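Local coordinates for protein AHL synthase (Burkholderia glumae, PDB 3P2H) that probably makes N-acyl-homoserine lactone quorum-sensing signals from S-adenosyl-L-methionine and a fatty acyl-[ACP], releasing 5'-methylthioadenosine, at residues Arg44-Arg49 against Gln80-His85; Ala68-Thr73 against Val128-Arg133; Gln138-Thr143 against His159-Pro164; Pro84-Asp89 against Val165-Arg170. The protein carries 3 engineered substitutions. One frame throughout, in Å; residues are numbered along the deposited sequence.

Contact 1: Arg44-Arg49 against Gln80-His85; sequences RDQYDR and QEVFPH. With MTA (5'-deoxy-5'-methylthioadenosine), chain B.
At the adenine end of the pocket that holds 5'-deoxy-5'-methylthioadenosine, Tyr47 and Glu81 join the loop 44-49 to the segment 80-85. The phenol OH of Tyr47 donates to Glu81 OE2 at 2.7 Å, and that oxygen accepts through its anti lone pair; ring and carboxylate planes are 58° apart. Val82 CG2 lies at the ring edge, 4.2 Å from Tyr47 CE2, while the other methyl of Val82, CG1, rests 3.7 Å from C2 of the adenine. Both segments thus reach the ligand. Its exocyclic N6 is gripped twice from the loop, donating to Asp45 OD2 at 2.8 Å and to Gln46 OE1 at 3.0 Å. An Asx turn, Tyr47 N to Asp45 OD1 at 2.8 Å, holds the Asp45 carboxylate, which is also salt-bridged to Arg69 and Arg102. One water accepts from Gln46 NE2 and donates to Glu81 OE2, so that oxygen takes two bonds. With N6 giving one bond to a carboxylate and one to an amide oxygen, the loop selects for the amino group of adenine.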
# COMPACT_ATOMS: atom_id res chain seq x y z
N ARG A 44 6.72 10.73 -6.69
CA ARG A 44 5.41 11.07 -6.14
C ARG A 44 4.44 11.35 -7.28
O ARG A 44 4.86 11.73 -8.38
CB ARG A 44 5.50 12.29 -5.21
CG ARG A 44 5.59 13.63 -5.91
CD ARG A 44 5.29 14.77 -4.93
NE ARG A 44 6.20 14.76 -3.79
CZ ARG A 44 6.28 15.72 -2.88
NH1 ARG A 44 5.50 16.79 -2.95
NH2 ARG A 44 7.16 15.61 -1.88
N ASP A 45 3.16 11.14 -7.03
CA ASP A 45 2.13 11.39 -8.03
C ASP A 45 0.99 12.24 -7.46
O ASP A 45 1.12 12.81 -6.38
CB ASP A 45 1.57 10.07 -8.58
CG ASP A 45 0.93 9.22 -7.50
OD1 ASP A 45 0.59 9.75 -6.42
OD2 ASP A 45 0.74 8.01 -7.74
N GLN A 46 -0.12 12.32 -8.18
CA GLN A 46 -1.26 13.12 -7.74
C GLN A 46 -1.97 12.57 -6.51
O GLN A 46 -2.83 13.24 -5.94
CB GLN A 46 -2.29 13.26 -8.87
CG GLN A 46 -3.03 11.97 -9.22
CD GLN A 46 -2.40 11.22 -10.37
OE1 GLN A 46 -1.22 10.90 -10.35
NE2 GLN A 46 -3.21 10.92 -11.40
N TYR A 47 -1.62 11.36 -6.10
CA TYR A 47 -2.26 10.75 -4.94
C TYR A 47 -1.54 11.01 -3.63
O TYR A 47 -1.96 10.54 -2.57
CB TYR A 47 -2.45 9.26 -5.20
CG TYR A 47 -3.31 9.06 -6.42
CD1 TYR A 47 -4.65 9.42 -6.41
CD2 TYR A 47 -2.76 8.62 -7.62
CE1 TYR A 47 -5.43 9.37 -7.57
CE2 TYR A 47 -3.52 8.56 -8.78
CZ TYR A 47 -4.85 8.94 -8.75
OH TYR A 47 -5.60 8.95 -9.90
N ASP A 48 -0.44 11.76 -3.70
CA ASP A 48 0.31 12.12 -2.51
C ASP A 48 -0.20 13.50 -2.11
O ASP A 48 0.23 14.51 -2.66
CB ASP A 48 1.81 12.15 -2.83
CG ASP A 48 2.36 10.76 -3.08
OD1 ASP A 48 2.25 9.91 -2.18
OD2 ASP A 48 2.90 10.52 -4.18
N ARG A 49 -1.13 13.52 -1.16
CA ARG A 49 -1.76 14.76 -0.70
C ARG A 49 -1.62 14.94 0.80
O ARG A 49 -1.15 14.05 1.50
CB ARG A 49 -3.25 14.74 -1.06
CG ARG A 49 -3.56 14.25 -2.47
CD ARG A 49 -5.06 14.23 -2.76
NE ARG A 49 -5.81 13.41 -1.80
CZ ARG A 49 -6.48 12.30 -2.10
NH1 ARG A 49 -6.50 11.86 -3.36
NH2 ARG A 49 -7.12 11.64 -1.15
N GLN A 80 -9.07 3.56 -9.14
CA GLN A 80 -10.28 4.21 -9.61
C GLN A 80 -10.10 5.05 -10.87
O GLN A 80 -10.79 4.85 -11.86
CB GLN A 80 -10.85 5.09 -8.50
CG GLN A 80 -12.01 5.98 -8.91
CD GLN A 80 -12.33 7.01 -7.85
OE1 GLN A 80 -11.50 7.85 -7.52
NE2 GLN A 80 -13.53 6.93 -7.30
N GLU A 81 -9.16 5.99 -10.81
CA GLU A 81 -8.90 6.90 -11.91
C GLU A 81 -7.96 6.43 -13.01
O GLU A 81 -8.19 6.71 -14.18
CB GLU A 81 -8.39 8.24 -11.35
CG GLU A 81 -9.43 8.95 -10.51
CD GLU A 81 -8.98 10.31 -10.02
OE1 GLU A 81 -9.86 11.13 -9.69
OE2 GLU A 81 -7.75 10.56 -9.94
N VAL A 82 -6.90 5.73 -12.63
CA VAL A 82 -5.91 5.27 -13.60
C VAL A 82 -6.13 3.86 -14.17
O VAL A 82 -6.04 3.66 -15.38
CB VAL A 82 -4.49 5.34 -12.98
CG1 VAL A 82 -3.44 4.87 -13.99
CG2 VAL A 82 -4.21 6.77 -12.55
N PHE A 83 -6.44 2.89 -13.31
CA PHE A 83 -6.65 1.52 -13.77
C PHE A 83 -8.03 0.93 -13.50
O PHE A 83 -8.15 -0.20 -13.05
CB PHE A 83 -5.58 0.62 -13.15
CG PHE A 83 -4.18 1.01 -13.50
CD1 PHE A 83 -3.73 0.96 -14.82
CD2 PHE A 83 -3.29 1.44 -12.51
CE1 PHE A 83 -2.43 1.31 -15.16
CE2 PHE A 83 -1.98 1.80 -12.84
CZ PHE A 83 -1.55 1.73 -14.17
N PRO A 84 -9.10 1.68 -13.80
CA PRO A 84 -10.45 1.16 -13.55
C PRO A 84 -10.81 -0.09 -14.35
O PRO A 84 -11.66 -0.89 -13.93
CB PRO A 84 -11.34 2.34 -13.91
CG PRO A 84 -10.58 3.00 -15.02
CD PRO A 84 -9.16 2.98 -14.50
N HIS A 85 -10.16 -0.27 -15.50
CA HIS A 85 -10.42 -1.41 -16.36
C HIS A 85 -9.89 -2.73 -15.80
O HIS A 85 -10.15 -3.80 -16.35
CB HIS A 85 -9.83 -1.16 -17.76
CG HIS A 85 -8.38 -0.78 -17.74
ND1 HIS A 85 -7.38 -1.68 -17.47
CD2 HIS A 85 -7.77 0.41 -17.95
CE1 HIS A 85 -6.21 -1.06 -17.50
NE2 HIS A 85 -6.42 0.21 -17.79
CS MTA B . 0.63 -0.15 -9.83
S5' MTA B . 0.92 -1.14 -11.32
C5' MTA B . 2.46 -0.40 -11.93
C4' MTA B . 2.22 0.64 -13.03
O4' MTA B . 1.43 1.71 -12.44
C2' MTA B . 3.46 2.72 -13.02
O2' MTA B . 4.22 3.64 -13.81
C3' MTA B . 3.57 1.22 -13.48
O3' MTA B . 3.65 1.16 -14.91
C1' MTA B . 1.94 2.94 -13.02
N9 MTA B . 1.54 4.07 -12.15
C8 MTA B . 1.75 4.20 -10.80
N7 MTA B . 1.26 5.32 -10.35
C5 MTA B . 0.70 5.99 -11.38
C6 MTA B . 0.02 7.25 -11.53
N6 MTA B . -0.17 8.06 -10.43
N1 MTA B . -0.43 7.62 -12.77
C2 MTA B . -0.26 6.83 -13.87
N3 MTA B . 0.39 5.64 -13.75
C4 MTA B . 0.87 5.19 -12.56
O HOH W 1 -5.84 11.62 -11.80

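Contact 2: Ala68-Thr73 against Val128-Arg133; sequences ARLLPT and VECAAR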
# COMPACT_ATOMS: atom_id res chain seq x y z
N ALA A 68 4.22 2.26 2.44
CA ALA A 68 2.86 1.96 2.03
C ALA A 68 2.07 3.25 2.03
O ALA A 68 2.37 4.18 2.78
CB ALA A 68 2.22 0.95 2.98
N ARG A 69 1.07 3.31 1.16
CA ARG A 69 0.23 4.49 1.04
C ARG A 69 -1.22 4.05 1.22
O ARG A 69 -1.65 3.06 0.64
CB ARG A 69 0.42 5.12 -0.35
CG ARG A 69 -0.42 6.35 -0.59
CD ARG A 69 0.10 7.15 -1.78
NE ARG A 69 -0.21 6.53 -3.06
CZ ARG A 69 0.15 7.05 -4.23
NH1 ARG A 69 0.83 8.18 -4.27
NH2 ARG A 69 -0.20 6.45 -5.36
N LEU A 70 -1.96 4.80 2.03
CA LEU A 70 -3.37 4.50 2.29
C LEU A 70 -4.24 5.69 1.90
O LEU A 70 -3.96 6.82 2.29
CB LEU A 70 -3.58 4.15 3.76
CG LEU A 70 -3.05 2.78 4.21
CD1 LEU A 70 -3.12 2.66 5.72
CD2 LEU A 70 -3.86 1.69 3.54
N LEU A 71 -5.29 5.41 1.14
CA LEU A 71 -6.22 6.45 0.70
C LEU A 71 -7.66 5.97 0.85
O LEU A 71 -7.95 4.81 0.62
CB LEU A 71 -5.99 6.79 -0.78
CG LEU A 71 -4.69 7.46 -1.20
CD1 LEU A 71 -4.58 7.44 -2.72
CD2 LEU A 71 -4.65 8.89 -0.66
N PRO A 72 -8.57 6.87 1.25
CA PRO A 72 -9.97 6.47 1.40
C PRO A 72 -10.58 6.43 0.00
O PRO A 72 -10.25 7.27 -0.84
CB PRO A 72 -10.55 7.60 2.26
CG PRO A 72 -9.80 8.79 1.77
CD PRO A 72 -8.37 8.28 1.65
N THR A 73 -11.46 5.47 -0.26
CA THR A 73 -12.06 5.40 -1.59
C THR A 73 -13.10 6.49 -1.84
O THR A 73 -13.54 6.67 -2.98
CB THR A 73 -12.70 4.03 -1.84
OG1 THR A 73 -13.61 3.72 -0.79
CG2 THR A 73 -11.62 2.95 -1.95
N VAL A 128 -3.04 -2.36 7.76
CA VAL A 128 -4.36 -2.88 8.13
C VAL A 128 -4.87 -2.25 9.43
O VAL A 128 -5.99 -1.75 9.48
CB VAL A 128 -4.32 -4.42 8.30
CG1 VAL A 128 -5.63 -4.92 8.90
CG2 VAL A 128 -4.08 -5.07 6.93
N GLU A 129 -4.03 -2.27 10.46
CA GLU A 129 -4.37 -1.71 11.76
C GLU A 129 -4.85 -0.26 11.60
O GLU A 129 -5.92 0.11 12.10
CB GLU A 129 -3.15 -1.75 12.66
CG GLU A 129 -3.42 -1.52 14.12
CD GLU A 129 -2.19 -1.78 14.96
OE1 GLU A 129 -2.33 -2.42 16.03
OE2 GLU A 129 -1.09 -1.34 14.56
N CYS A 130 -4.06 0.54 10.91
CA CYS A 130 -4.41 1.94 10.69
C CYS A 130 -5.75 2.09 9.96
O CYS A 130 -6.64 2.79 10.44
CB CYS A 130 -3.31 2.63 9.87
SG CYS A 130 -3.76 4.30 9.35
N ALA A 131 -5.88 1.42 8.82
CA ALA A 131 -7.11 1.50 8.03
C ALA A 131 -8.33 1.08 8.84
O ALA A 131 -9.39 1.70 8.75
CB ALA A 131 -6.98 0.62 6.79
N ALA A 132 -8.18 0.01 9.62
CA ALA A 132 -9.28 -0.49 10.44
C ALA A 132 -9.71 0.57 11.45
O ALA A 132 -10.90 0.84 11.60
CB ALA A 132 -8.86 -1.77 11.14
N ARG A 133 -8.74 1.16 12.14
CA ARG A 133 -9.02 2.19 13.13
C ARG A 133 -9.72 3.40 12.51
O ARG A 133 -10.36 4.18 13.22
CB ARG A 133 -7.73 2.64 13.82
CG ARG A 133 -7.11 1.55 14.68
CD ARG A 133 -5.80 1.99 15.30
NE ARG A 133 -5.24 0.95 16.16
CZ ARG A 133 -4.03 1.02 16.73
NH1 ARG A 133 -3.25 2.08 16.54
NH2 ARG A 133 -3.62 0.03 17.51
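Leu70 turns its CG away from its own carbonyl carbon (chi1 -73°) and extends beyond it (chi2 171°), which carries CD1 to the helix; Cys130 answers with SG anti to its backbone N (chi1 172°), swung toward the strand. The pair illustrates how a helix is seated on a beta-sheet in the GNAT-like acyltransferase fold to which autoinducer synthases belong: helix 120-133 lies against one face of the mixed sheet, and within 68-73 Leu70 is the residue that meets it. A single methyl does all the touching. Leu70 CD1 stands 4.0 Å from Cys130 SG and 4.2 Å from Cys130 CB, and on the next residue it comes to 4.5 Å from Ala131 CB. The small side chains of Cys130 and Ala131 let the helix backbone come close, with the CA atoms of Leu70 and Ala131 7.5 Å apart. No hydrogen bond crosses the interface; the buried contact is van der Waals packing. Leu70 is flanked by Trp98 and Leu100 of the neighbouring strand 97-105 and by Val53 of strand 53-58, which Cys130 also touches; Ala131 packs on Leu139. Leu70 CD1 also lies 4.3 Å from Ala131 N, on the helix backbone itself.

Contact 3: Gln138-Thr143 against His159-Pro164; sequences QLIGVT and HRAGAP. With NOO (N-(3-oxocyclohex-1-en-1-yl)octanamide), chain C.
Ile140 and Ala161 form the apolar half of this contact, and Gln138 and His159 a looser second touch; together they join strand 138-144 to the end of strand 157-160 and the loop that follows it. The two strands are not neighbours in the sheet, for strand 170-178 pairs with both, and the side chains meet across it. Ile140 is extended, CG1 anti to the backbone N (chi1 -169°) and CD1 continuing outward (chi2 171°), and this brings CD1 to 4.2 Å from Ala161 CB. Trp176 of the strand between touches Gln138, His159 and Ala161. Gln138 reaches the edge of the His159 ring, amide and imidazole planes being 27° apart, but the approach is loose and no hydrogen bond joins them. Gln138 NE2 is instead hydrogen-bonded to Asp178 OD1. On its other side the strand lines the pocket of the bound octanamide inhibitor, whose acyl tail runs along the backbone: C11 lies 3.1 Å from Val142 O, and terminal C15 lies 3.6 Å from Gly141 N. Thr143 CG2 is 3.4 Å from C12. At Gly141 a beta carbon would collide with C13, so the bare backbone is part of the pocket wall. The chemistry is therefore two-sided: side-chain packing covers one side of a strand whose other side lines the acyl-tail pocket.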
# COMPACT_ATOMS: atom_id res chain seq x y z
N GLN A 138 -12.32 -3.23 4.49
CA GLN A 138 -11.60 -3.86 3.38
C GLN A 138 -10.57 -2.92 2.78
O GLN A 138 -10.69 -1.69 2.86
CB GLN A 138 -12.56 -4.25 2.25
CG GLN A 138 -13.50 -5.40 2.53
CD GLN A 138 -14.43 -5.62 1.36
OE1 GLN A 138 -15.22 -4.75 1.02
NE2 GLN A 138 -14.34 -6.78 0.73
N LEU A 139 -9.54 -3.52 2.19
CA LEU A 139 -8.50 -2.77 1.49
C LEU A 139 -8.59 -3.27 0.05
O LEU A 139 -8.94 -4.42 -0.20
CB LEU A 139 -7.11 -3.09 2.04
CG LEU A 139 -6.77 -2.66 3.46
CD1 LEU A 139 -5.33 -3.05 3.74
CD2 LEU A 139 -6.95 -1.16 3.62
N ILE A 140 -8.28 -2.38 -0.89
CA ILE A 140 -8.29 -2.74 -2.30
C ILE A 140 -7.09 -2.08 -2.97
O ILE A 140 -6.63 -1.03 -2.52
CB ILE A 140 -9.60 -2.29 -2.99
CG1 ILE A 140 -9.69 -2.91 -4.38
CG2 ILE A 140 -9.67 -0.77 -3.06
CD1 ILE A 140 -11.03 -2.72 -5.06
N GLY A 141 -6.57 -2.69 -4.02
CA GLY A 141 -5.43 -2.11 -4.70
C GLY A 141 -4.78 -3.03 -5.71
O GLY A 141 -4.91 -4.26 -5.64
N VAL A 142 -4.07 -2.44 -6.66
CA VAL A 142 -3.38 -3.22 -7.67
C VAL A 142 -2.13 -3.78 -7.03
O VAL A 142 -1.32 -3.03 -6.48
CB VAL A 142 -3.00 -2.35 -8.88
CG1 VAL A 142 -2.27 -3.18 -9.91
CG2 VAL A 142 -4.23 -1.72 -9.48
N THR A 143 -1.97 -5.09 -7.10
CA THR A 143 -0.81 -5.71 -6.49
C THR A 143 -0.14 -6.67 -7.45
O THR A 143 -0.81 -7.34 -8.24
CB THR A 143 -1.21 -6.51 -5.23
OG1 THR A 143 -1.37 -7.89 -5.57
CG2 THR A 143 -2.53 -6.01 -4.69
N HIS A 159 -8.45 -11.71 -1.79
CA HIS A 159 -9.17 -12.28 -2.92
C HIS A 159 -9.18 -11.27 -4.06
O HIS A 159 -9.11 -10.06 -3.84
CB HIS A 159 -10.60 -12.71 -2.52
CG HIS A 159 -11.42 -11.64 -1.88
ND1 HIS A 159 -11.28 -11.28 -0.56
CD2 HIS A 159 -12.42 -10.86 -2.38
CE1 HIS A 159 -12.15 -10.32 -0.27
NE2 HIS A 159 -12.85 -10.05 -1.36
N ARG A 160 -9.27 -11.78 -5.28
CA ARG A 160 -9.23 -10.93 -6.45
C ARG A 160 -10.45 -10.07 -6.74
O ARG A 160 -11.60 -10.50 -6.56
CB ARG A 160 -8.88 -11.79 -7.67
CG ARG A 160 -7.50 -12.40 -7.55
CD ARG A 160 -7.12 -13.25 -8.74
NE ARG A 160 -5.72 -13.66 -8.64
CZ ARG A 160 -5.09 -14.41 -9.54
NH1 ARG A 160 -5.73 -14.85 -10.61
NH2 ARG A 160 -3.81 -14.71 -9.36
N ALA A 161 -10.19 -8.84 -7.19
CA ALA A 161 -11.25 -7.89 -7.55
C ALA A 161 -11.35 -7.82 -9.07
O ALA A 161 -12.22 -7.14 -9.61
CB ALA A 161 -10.93 -6.51 -6.98
N GLY A 162 -10.45 -8.53 -9.74
CA GLY A 162 -10.43 -8.57 -11.20
C GLY A 162 -9.50 -9.66 -11.71
O GLY A 162 -8.79 -10.30 -10.93
N ALA A 163 -9.49 -9.87 -13.02
CA ALA A 163 -8.63 -10.89 -13.62
C ALA A 163 -7.21 -10.35 -13.73
O ALA A 163 -7.01 -9.16 -13.93
CB ALA A 163 -9.16 -11.28 -15.01
N PRO A 164 -6.20 -11.23 -13.58
CA PRO A 164 -4.81 -10.79 -13.67
C PRO A 164 -4.42 -10.34 -15.08
O PRO A 164 -4.95 -10.83 -16.07
CB PRO A 164 -4.03 -12.03 -13.21
CG PRO A 164 -4.92 -13.15 -13.62
CD PRO A 164 -6.28 -12.66 -13.23
C1 NOO C . 6.33 -5.22 -4.90
O1 NOO C . 6.59 -6.41 -5.06
C2 NOO C . 4.91 -4.71 -4.72
C3 NOO C . 4.51 -3.43 -5.14
C4 NOO C . 5.62 -2.46 -5.61
C5 NOO C . 7.02 -2.68 -4.92
C6 NOO C . 7.49 -4.17 -4.93
N7 NOO C . 3.14 -2.95 -5.19
C8 NOO C . 2.48 -1.74 -4.81
O8 NOO C . 2.84 -0.62 -5.17
C9 NOO C . 1.23 -1.80 -3.91
C10 NOO C . 0.52 -3.15 -3.64
C11 NOO C . -0.98 -2.90 -3.37
C12 NOO C . -1.55 -3.82 -2.27
C13 NOO C . -3.07 -3.62 -2.11
C14 NOO C . -3.77 -4.93 -1.67
C15 NOO C . -5.23 -4.69 -1.29

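Contact 4: Pro84-Asp89 against Val165-Arg170; sequences PHLLAD and VSIDGR
Leu86 packs against Val165 and Ile167 where the loop after helix 78-81 meets a beta-hairpin, strands 165-167 and 170-178 joined by a type I' turn from Ile167 to Arg170. The tight part is a meeting of two methyls: Leu86 CD2 and Val165 CG1 are 3.3 Å apart, closer than usual for carbons, and the two side chains cross at about a right angle. Val165 places CG1 between its backbone N and carbonyl carbon (chi1 63°), directed at the leucine. Beside this, the fit eases. The other methyl, Leu86 CD1, is 4.3 Å from Ile167 CD1, and the same side chain also touches Val142 of strand 138-144. Leu86 is thus buried between the hairpin and strand 138-144, while Val165 and Ile167 are only partly covered. The solvent side holds Ser166 of the strand and Asp168 and Gly169 of the turn. At the phi and psi of Gly169 (83°, 3°) a beta carbon would collide with the carbonyl oxygen of Asp168, which suits glycine. The hairpin end is closed by a reciprocal pair of backbone bonds, Ile167 N to Arg170 O at 2.9 Å and Arg170 N to Ile167 O at 3.0 Å.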
# COMPACT_ATOMS: atom_id res chain seq x y z
N PRO A 84 -9.10 1.68 -13.80
CA PRO A 84 -10.45 1.16 -13.55
C PRO A 84 -10.81 -0.09 -14.35
O PRO A 84 -11.66 -0.89 -13.93
CB PRO A 84 -11.34 2.34 -13.91
CG PRO A 84 -10.58 3.00 -15.02
CD PRO A 84 -9.16 2.98 -14.50
N HIS A 85 -10.16 -0.27 -15.50
CA HIS A 85 -10.42 -1.41 -16.36
C HIS A 85 -9.89 -2.73 -15.80
O HIS A 85 -10.15 -3.80 -16.35
CB HIS A 85 -9.83 -1.16 -17.76
CG HIS A 85 -8.38 -0.78 -17.74
ND1 HIS A 85 -7.38 -1.68 -17.47
CD2 HIS A 85 -7.77 0.41 -17.95
CE1 HIS A 85 -6.21 -1.06 -17.50
NE2 HIS A 85 -6.42 0.21 -17.79
N LEU A 86 -9.16 -2.66 -14.70
CA LEU A 86 -8.62 -3.87 -14.09
C LEU A 86 -9.68 -4.51 -13.20
O LEU A 86 -9.52 -5.64 -12.77
CB LEU A 86 -7.38 -3.56 -13.24
CG LEU A 86 -6.08 -3.17 -13.96
CD1 LEU A 86 -4.96 -3.13 -12.93
CD2 LEU A 86 -5.76 -4.17 -15.04
N LEU A 87 -10.75 -3.77 -12.95
CA LEU A 87 -11.82 -4.23 -12.09
C LEU A 87 -12.95 -4.98 -12.77
O LEU A 87 -13.34 -4.66 -13.90
CB LEU A 87 -12.43 -3.05 -11.33
CG LEU A 87 -11.55 -2.42 -10.25
CD1 LEU A 87 -12.25 -1.19 -9.70
CD2 LEU A 87 -11.28 -3.43 -9.14
N ALA A 88 -13.46 -5.99 -12.07
CA ALA A 88 -14.56 -6.78 -12.58
C ALA A 88 -15.78 -5.87 -12.54
O ALA A 88 -16.59 -5.85 -13.46
CB ALA A 88 -14.78 -8.00 -11.70
N ASP A 89 -15.87 -5.11 -11.45
CA ASP A 89 -16.98 -4.18 -11.24
C ASP A 89 -16.50 -2.74 -11.14
O ASP A 89 -15.30 -2.46 -11.21
CB ASP A 89 -17.72 -4.56 -9.96
CG ASP A 89 -18.18 -6.00 -9.97
OD1 ASP A 89 -18.85 -6.41 -10.93
OD2 ASP A 89 -17.87 -6.73 -9.00
N VAL A 165 -3.49 -9.40 -15.14
CA VAL A 165 -3.03 -8.85 -16.41
C VAL A 165 -1.56 -8.49 -16.25
O VAL A 165 -1.10 -8.17 -15.15
CB VAL A 165 -3.83 -7.59 -16.77
CG1 VAL A 165 -3.60 -6.51 -15.73
CG2 VAL A 165 -3.45 -7.09 -18.15
N SER A 166 -0.81 -8.57 -17.34
CA SER A 166 0.60 -8.23 -17.31
C SER A 166 0.75 -6.83 -17.90
O SER A 166 0.47 -6.61 -19.08
CB SER A 166 1.40 -9.26 -18.12
OG SER A 166 2.80 -9.00 -18.06
N ILE A 167 1.18 -5.89 -17.07
CA ILE A 167 1.36 -4.51 -17.51
C ILE A 167 2.84 -4.20 -17.70
O ILE A 167 3.61 -4.21 -16.74
CB ILE A 167 0.76 -3.52 -16.49
CG1 ILE A 167 -0.74 -3.78 -16.33
CG2 ILE A 167 1.00 -2.09 -16.95
CD1 ILE A 167 -1.38 -2.99 -15.22
N ASP A 168 3.22 -3.92 -18.95
CA ASP A 168 4.60 -3.62 -19.29
C ASP A 168 5.48 -4.75 -18.78
O ASP A 168 6.54 -4.51 -18.21
CB ASP A 168 5.04 -2.30 -18.67
CG ASP A 168 4.43 -1.10 -19.37
OD1 ASP A 168 4.48 0.01 -18.80
OD2 ASP A 168 3.90 -1.28 -20.50
N GLY A 169 5.01 -5.98 -18.97
CA GLY A 169 5.76 -7.14 -18.54
C GLY A 169 5.66 -7.56 -17.09
O GLY A 169 6.33 -8.51 -16.69
N ARG A 170 4.84 -6.88 -16.29
CA ARG A 170 4.69 -7.23 -14.87
C ARG A 170 3.28 -7.73 -14.55
O ARG A 170 2.32 -6.98 -14.65
CB ARG A 170 5.01 -6.03 -13.98
CG ARG A 170 6.49 -5.67 -13.91
CD ARG A 170 6.75 -4.53 -12.92
NE ARG A 170 6.45 -3.22 -13.49
CZ ARG A 170 7.04 -2.74 -14.58
NH1 ARG A 170 7.98 -3.45 -15.20
NH2 ARG A 170 6.71 -1.54 -15.05

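The four contacts show how one sheet can serve two ligands. Contacts 1 and 2 meet through Arg69, whose NH1 is 2.7 Å from Asp45 OD1 and 3.1 Å from Asp48 OD1, so strand 64-72 is tied by charge to the loop that binds the adenine. Leu139 joins contact 2 to contact 3, its CD2 lying 3.6 Å from Ala131 CB, with the inhibitor tail beside it. Contacts 3 and 4, centres 10 Å apart, are linked by a probable hydrogen bond, Ala88 N to Ala161 O, 3.0 Å, and by Leu87 CD2 on Ala161 CB, 3.8 Å. Contact 4 shares Pro84 and His85 with contact 1, and its Ile167 side chain lies about 5 Å from the methylthioadenosine.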